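SusD homolog (Bacteroides thetaiotaomicron, PDB 3SGH) probably binds glycans at the cell surface as a SusD-like outer-membrane lipoprotein of a gut Bacteroides, with a largely alpha-helical fold. Local coordinates at residues A[44-49]-A[61-66]; A[36-41]-A[73-78]. All coordinates share one frame; numbering follows the deposited sequence.

Interaction 1: A[44-49]-A[61-66]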
loop_
_atom_site.group_PDB
_atom_site.type_symbol
_atom_site.label_atom_id
_atom_site.label_comp_id
_atom_site.label_asym_id
_atom_site.label_seq_id
_atom_site.Cartn_x
_atom_site.Cartn_y
_atom_site.Cartn_z
ATOM N N ALA A 44 5.443 0.152 6.920
ATOM C CA ALA A 44 5.320 0.884 5.650
ATOM C C ALA A 44 6.650 1.375 5.096
ATOM O O ALA A 44 6.757 1.652 3.896
ATOM C CB ALA A 44 4.348 2.075 5.818
ATOM N N SER A 45 7.650 1.561 5.971
ATOM C CA SER A 45 8.956 1.977 5.506
ATOM C C SER A 45 9.566 0.973 4.511
ATOM O O SER A 45 10.440 1.341 3.719
ATOM C CB SER A 45 9.905 2.251 6.681
ATOM O OG SER A 45 9.397 3.314 7.482
ATOM N N PHE A 46 9.094 -0.255 4.517
ATOM C CA PHE A 46 9.538 -1.226 3.526
ATOM C C PHE A 46 9.083 -0.895 2.094
ATOM O O PHE A 46 9.543 -1.546 1.148
ATOM C CB PHE A 46 9.031 -2.657 3.861
ATOM C CG PHE A 46 9.424 -3.142 5.230
ATOM C CD1 PHE A 46 10.581 -2.696 5.851
ATOM C CD2 PHE A 46 8.641 -4.072 5.867
ATOM C CE1 PHE A 46 10.927 -3.130 7.109
ATOM C CE2 PHE A 46 8.983 -4.557 7.161
ATOM C CZ PHE A 46 10.092 -4.098 7.778
ATOM N N SER A 47 8.148 0.042 1.952
ATOM C CA SER A 47 7.759 0.580 0.673
ATOM C C SER A 47 8.573 1.784 0.211
ATOM O O SER A 47 8.300 2.302 -0.893
ATOM C CB SER A 47 6.260 0.947 0.654
ATOM O OG SER A 47 5.456 -0.214 0.803
ATOM N N GLY A 48 9.514 2.262 1.028
ATOM C CA GLY A 48 10.521 3.241 0.554
ATOM C C GLY A 48 10.094 4.689 0.448
ATOM O O GLY A 48 10.846 5.483 -0.111
ATOM N N GLN A 49 8.904 5.033 0.959
ATOM C CA GLN A 49 8.360 6.406 0.850
ATOM C C GLN A 49 8.390 7.218 2.149
ATOM O O GLN A 49 8.689 8.416 2.150
ATOM C CB GLN A 49 6.916 6.380 0.341
ATOM C CG GLN A 49 6.647 5.537 -0.861
ATOM C CD GLN A 49 5.277 5.804 -1.448
ATOM O OE1 GLN A 49 4.321 5.933 -0.726
ATOM N NE2 GLN A 49 5.190 5.898 -2.784
ATOM N N ASN A 61 16.163 -3.109 17.362
ATOM C CA ASN A 61 15.149 -4.186 17.385
ATOM C C ASN A 61 13.779 -3.589 17.123
ATOM O O ASN A 61 12.894 -3.544 17.984
ATOM C CB ASN A 61 15.226 -4.984 18.679
ATOM C CG ASN A 61 16.449 -5.863 18.699
ATOM O OD1 ASN A 61 16.642 -6.656 17.780
ATOM N ND2 ASN A 61 17.333 -5.669 19.693
ATOM N N ILE A 62 13.628 -3.192 15.874
ATOM C CA ILE A 62 12.441 -2.480 15.372
ATOM C C ILE A 62 12.204 -2.876 13.941
ATOM O O ILE A 62 13.061 -3.554 13.327
ATOM C CB ILE A 62 12.577 -0.916 15.496
ATOM C CG1 ILE A 62 13.795 -0.394 14.736
ATOM C CG2 ILE A 62 12.598 -0.451 17.005
ATOM C CD1 ILE A 62 14.011 1.117 14.824
ATOM N N PHE A 63 11.048 -2.513 13.389
ATOM C CA PHE A 63 10.699 -2.909 12.023
ATOM C C PHE A 63 11.790 -2.558 11.018
ATOM O O PHE A 63 12.031 -3.304 10.086
ATOM C CB PHE A 63 9.384 -2.218 11.561
ATOM C CG PHE A 63 8.137 -3.040 11.776
ATOM C CD1 PHE A 63 7.999 -4.286 11.192
ATOM C CD2 PHE A 63 7.097 -2.557 12.553
ATOM C CE1 PHE A 63 6.838 -5.038 11.369
ATOM C CE2 PHE A 63 5.948 -3.297 12.695
ATOM C CZ PHE A 63 5.834 -4.542 12.121
ATOM N N ALA A 64 12.416 -1.394 11.184
ATOM C CA ALA A 64 13.313 -0.884 10.116
ATOM C C ALA A 64 14.463 -1.812 9.847
ATOM O O ALA A 64 15.005 -1.805 8.740
ATOM C CB ALA A 64 13.836 0.534 10.447
ATOM N N TYR A 65 14.855 -2.591 10.866
ATOM C CA TYR A 65 15.938 -3.578 10.711
ATOM C C TYR A 65 15.390 -5.029 10.746
ATOM O O TYR A 65 16.126 -6.006 11.002
ATOM C CB TYR A 65 17.006 -3.368 11.791
ATOM C CG TYR A 65 17.504 -1.946 11.980
ATOM C CD1 TYR A 65 16.832 -1.053 12.782
ATOM C CD2 TYR A 65 18.710 -1.512 11.399
ATOM C CE1 TYR A 65 17.322 0.212 13.029
ATOM C CE2 TYR A 65 19.189 -0.275 11.597
ATOM C CZ TYR A 65 18.504 0.620 12.431
ATOM O OH TYR A 65 18.977 1.894 12.696
ATOM N N TYR A 66 14.081 -5.142 10.524
ATOM C CA TYR A 66 13.402 -6.401 10.312
ATOM C C TYR A 66 13.276 -7.216 11.571
ATOM O O TYR A 66 13.188 -8.398 11.488
ATOM C CB TYR A 66 14.110 -7.244 9.236
ATOM C CG TYR A 66 14.566 -6.470 8.006
ATOM C CD1 TYR A 66 13.782 -5.482 7.416
ATOM C CD2 TYR A 66 15.809 -6.717 7.453
ATOM C CE1 TYR A 66 14.252 -4.771 6.304
ATOM C CE2 TYR A 66 16.267 -6.013 6.344
ATOM C CZ TYR A 66 15.493 -5.069 5.763
ATOM O OH TYR A 66 16.001 -4.365 4.672
#

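Interaction 2: A[36-41]-A[73-78]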
loop_
_atom_site.group_PDB
_atom_site.type_symbol
_atom_site.label_atom_id
_atom_site.label_comp_id
_atom_site.label_asym_id
_atom_site.label_seq_id
_atom_site.Cartn_x
_atom_site.Cartn_y
_atom_site.Cartn_z
ATOM N N CYS A 36 -2.879 5.358 11.832
ATOM C CA CYS A 36 -1.959 5.942 10.854
ATOM C C CYS A 36 -0.511 5.513 11.124
ATOM O O CYS A 36 0.180 5.047 10.220
ATOM C CB CYS A 36 -2.104 7.466 10.804
ATOM S SG CYS A 36 -1.213 8.178 9.425
ATOM N N GLN A 37 -0.068 5.609 12.369
ATOM C CA GLN A 37 1.278 5.191 12.674
ATOM C C GLN A 37 1.453 3.713 12.375
ATOM O O GLN A 37 2.411 3.326 11.701
ATOM C CB GLN A 37 1.693 5.469 14.094
ATOM C CG GLN A 37 3.178 5.002 14.318
ATOM C CD GLN A 37 3.796 5.638 15.558
ATOM O OE1 GLN A 37 3.200 5.603 16.653
ATOM N NE2 GLN A 37 4.983 6.214 15.388
ATOM N N GLU A 38 0.496 2.924 12.845
ATOM C CA GLU A 38 0.626 1.447 12.759
ATOM C C GLU A 38 0.647 0.934 11.322
ATOM O O GLU A 38 1.454 0.078 10.972
ATOM C CB GLU A 38 -0.482 0.771 13.551
ATOM C CG GLU A 38 -0.369 1.034 15.075
ATOM C CD GLU A 38 -1.670 0.669 15.842
ATOM O OE1 GLU A 38 -2.582 0.088 15.241
ATOM O OE2 GLU A 38 -1.741 0.972 17.042
ATOM N N ILE A 39 -0.238 1.465 10.482
ATOM C CA ILE A 39 -0.372 1.011 9.118
ATOM C C ILE A 39 0.445 1.828 8.124
ATOM O O ILE A 39 0.993 1.275 7.174
ATOM C CB ILE A 39 -1.895 0.994 8.725
ATOM C CG1 ILE A 39 -2.671 0.016 9.632
ATOM C CG2 ILE A 39 -2.115 0.684 7.197
ATOM C CD1 ILE A 39 -2.334 -1.494 9.404
ATOM N N ASN A 40 0.471 3.142 8.304
ATOM C CA ASN A 40 1.086 4.024 7.349
ATOM C C ASN A 40 2.509 4.424 7.695
ATOM O O ASN A 40 3.177 4.949 6.822
ATOM C CB ASN A 40 0.250 5.291 7.144
ATOM C CG ASN A 40 -1.104 4.999 6.510
ATOM O OD1 ASN A 40 -1.215 4.109 5.666
ATOM N ND2 ASN A 40 -2.123 5.744 6.896
ATOM N N CYS A 41 2.997 4.173 8.908
ATOM C CA CYS A 41 4.309 4.708 9.324
ATOM C C CYS A 41 5.247 3.781 10.078
ATOM O O CYS A 41 6.178 4.275 10.763
ATOM C CB CYS A 41 4.106 5.969 10.184
ATOM S SG CYS A 41 2.992 7.288 9.517
ATOM N N ASN A 73 4.845 -5.890 15.830
ATOM C CA ASN A 73 4.411 -6.819 14.792
ATOM C C ASN A 73 2.864 -6.991 14.736
ATOM O O ASN A 73 2.274 -6.929 13.679
ATOM C CB ASN A 73 5.020 -8.192 15.002
ATOM C CG ASN A 73 4.551 -9.192 13.951
ATOM O OD1 ASN A 73 5.132 -9.274 12.866
ATOM N ND2 ASN A 73 3.479 -9.915 14.250
ATOM N N ASP A 74 2.269 -7.230 15.893
ATOM C CA ASP A 74 0.852 -7.592 16.005
ATOM C C ASP A 74 -0.112 -6.432 15.829
ATOM O O ASP A 74 -1.328 -6.635 15.836
ATOM C CB ASP A 74 0.602 -8.183 17.416
ATOM C CG ASP A 74 1.383 -9.495 17.685
ATOM O OD1 ASP A 74 2.113 -9.993 16.774
ATOM O OD2 ASP A 74 1.234 -10.040 18.817
ATOM N N SER A 75 0.386 -5.211 15.706
ATOM C CA SER A 75 -0.513 -4.048 15.637
ATOM C C SER A 75 -1.509 -4.078 14.492
ATOM O O SER A 75 -2.694 -3.697 14.646
ATOM C CB SER A 75 0.315 -2.747 15.552
ATOM O OG SER A 75 0.954 -2.494 16.780
ATOM N N SER A 76 -1.025 -4.433 13.312
ATOM C CA SER A 76 -1.849 -4.365 12.107
ATOM C C SER A 76 -3.056 -5.286 12.202
ATOM O O SER A 76 -4.189 -4.869 11.862
ATOM C CB SER A 76 -1.013 -4.691 10.861
ATOM O OG SER A 76 -0.013 -3.698 10.640
ATOM N N TRP A 77 -2.827 -6.514 12.661
ATOM C CA TRP A 77 -3.921 -7.454 12.876
ATOM C C TRP A 77 -4.970 -6.820 13.734
ATOM O O TRP A 77 -6.156 -6.810 13.386
ATOM C CB TRP A 77 -3.424 -8.743 13.515
ATOM C CG TRP A 77 -4.522 -9.636 14.007
ATOM C CD1 TRP A 77 -5.304 -9.400 15.076
ATOM C CD2 TRP A 77 -4.971 -10.908 13.451
ATOM N NE1 TRP A 77 -6.215 -10.428 15.242
ATOM C CE2 TRP A 77 -6.039 -11.357 14.251
ATOM C CE3 TRP A 77 -4.588 -11.691 12.348
ATOM C CZ2 TRP A 77 -6.706 -12.593 14.026
ATOM C CZ3 TRP A 77 -5.253 -12.929 12.117
ATOM C CH2 TRP A 77 -6.317 -13.352 12.948
ATOM N N GLY A 78 -4.548 -6.296 14.879
ATOM C CA GLY A 78 -5.507 -5.741 15.848
ATOM C C GLY A 78 -6.286 -4.568 15.302
ATOM O O GLY A 78 -7.507 -4.414 15.541
HETATM O O HOH W 1 -3.264 -2.047 16.845
#

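Interaction 1: A[44-49]-A[61-66]
Phe46, near the end of the 3-10 turn 44-47, pushes its ring into the bend formed by Phe63, Ala64 and Tyr66, joining the loops before and after strand 50-52. Its CG stands anti to its own carbonyl carbon (chi1 -56°), which lets the far end of the ring reach residues 61-66. CB and CG serve as the stalk, and the contact begins farther along the ring. On one flank Phe46 CE1 comes 3.7 Å from Tyr66 CD1 and lies more loosely by Ala64 CA. On the other, Phe46 CE2 approaches Phe63 CD1 at 4.2 Å. Phe63 O sits at the ring's edge near its plane, 3.1 Å from Phe46 CZ and 3.2 Å from Phe46 CE1. The ring of Tyr66 meets Phe46 CE1 with its own edge, the planes of Phe46 and Tyr66 being inclined at 57°. The same Phe63 O accepts a hydrogen bond from the backbone N of Tyr66 at 2.8 Å, closing the turn that the phenyl ring abuts. Trp426 packs edge-to-face against Phe46, while Tyr66 OH is hydrogen-bonded to Ala440 N. With alanine in place of Phe46, the Phe63 and Tyr66 rings would probably lose their shared neighbour and a gap would open between the loops. Phenylalanine suits this buried spot because its weakly positive edge can lie against a carbonyl oxygen while the same end of the ring meets carbon atoms of Phe63 and Tyr66: shape and weak electrostatics join the loops, without a hydrogen bond between them.

Interaction 2: A[36-41]-A[73-78]
The carboxylate of Glu38 turns one face to Ser75, whose CB lies nearly perpendicular above Glu38 CD at 4.0 Å. On that same side, but tilted well out of the carboxylate plane, a water donates to Glu38 OE1 and to Ser75 O, each at 2.8 Å, linking acid and helix backbone that do not bond directly. Glu38 OE1 also forms a salt bridge to Arg79 NE. One bond back, Glu38 CG rests 3.9 Å from Ser75 CB; Ser75 OG is bonded to Gly71 O. Another flat pair steadies the second segment: Asn73 ND2 donates to Asp74 OD1 at 2.9 Å, the acceptor lying in the amide plane. Ile39 CG1 lies beside the backbone N (chi1 -61°), and a further turn at chi2 brings Ile39 CD1 3.4 Å from Ser76 OG and 3.8 Å from Ser76 CB. That hydroxyl is engaged by Trp43 NE1. Helices 33-40 and 75-84 thus pack together with helix 100-120, whose Leu115 and Leu119 meet Ile39 and Ser76, in the largely helical SusD-like fold. Serines suit this place because they are small and the helices run close. The chemistry is divided: a hydrated, charge-paired side at Glu38 and a buried side at Ile39, where a hydroxyl satisfied elsewhere tolerates a methyl neighbour.

Overall arrangement
Interaction 1 is nested along the chain within the loop that interaction 2 closes, and the two centres lie about 12 Å apart. They touch twice: Ala44 CB packs on Ile39 O at 3.7 Å, and Phe63 CZ lies 3.8 Å from Asn73 CA. The Phe63 ring thus touches Phe46 through CD1 and Asn73 through CZ. Segments 36-41 and 44-49 both reach Pro422, Asn40 by side-chain contact and Ser47 OG by a hydrogen bond to Pro422 O. Interaction 1 joins two loops, interaction 2 two helices, 33-40 and 75-84. Together they bring distant parts of residues 36-78 into contact.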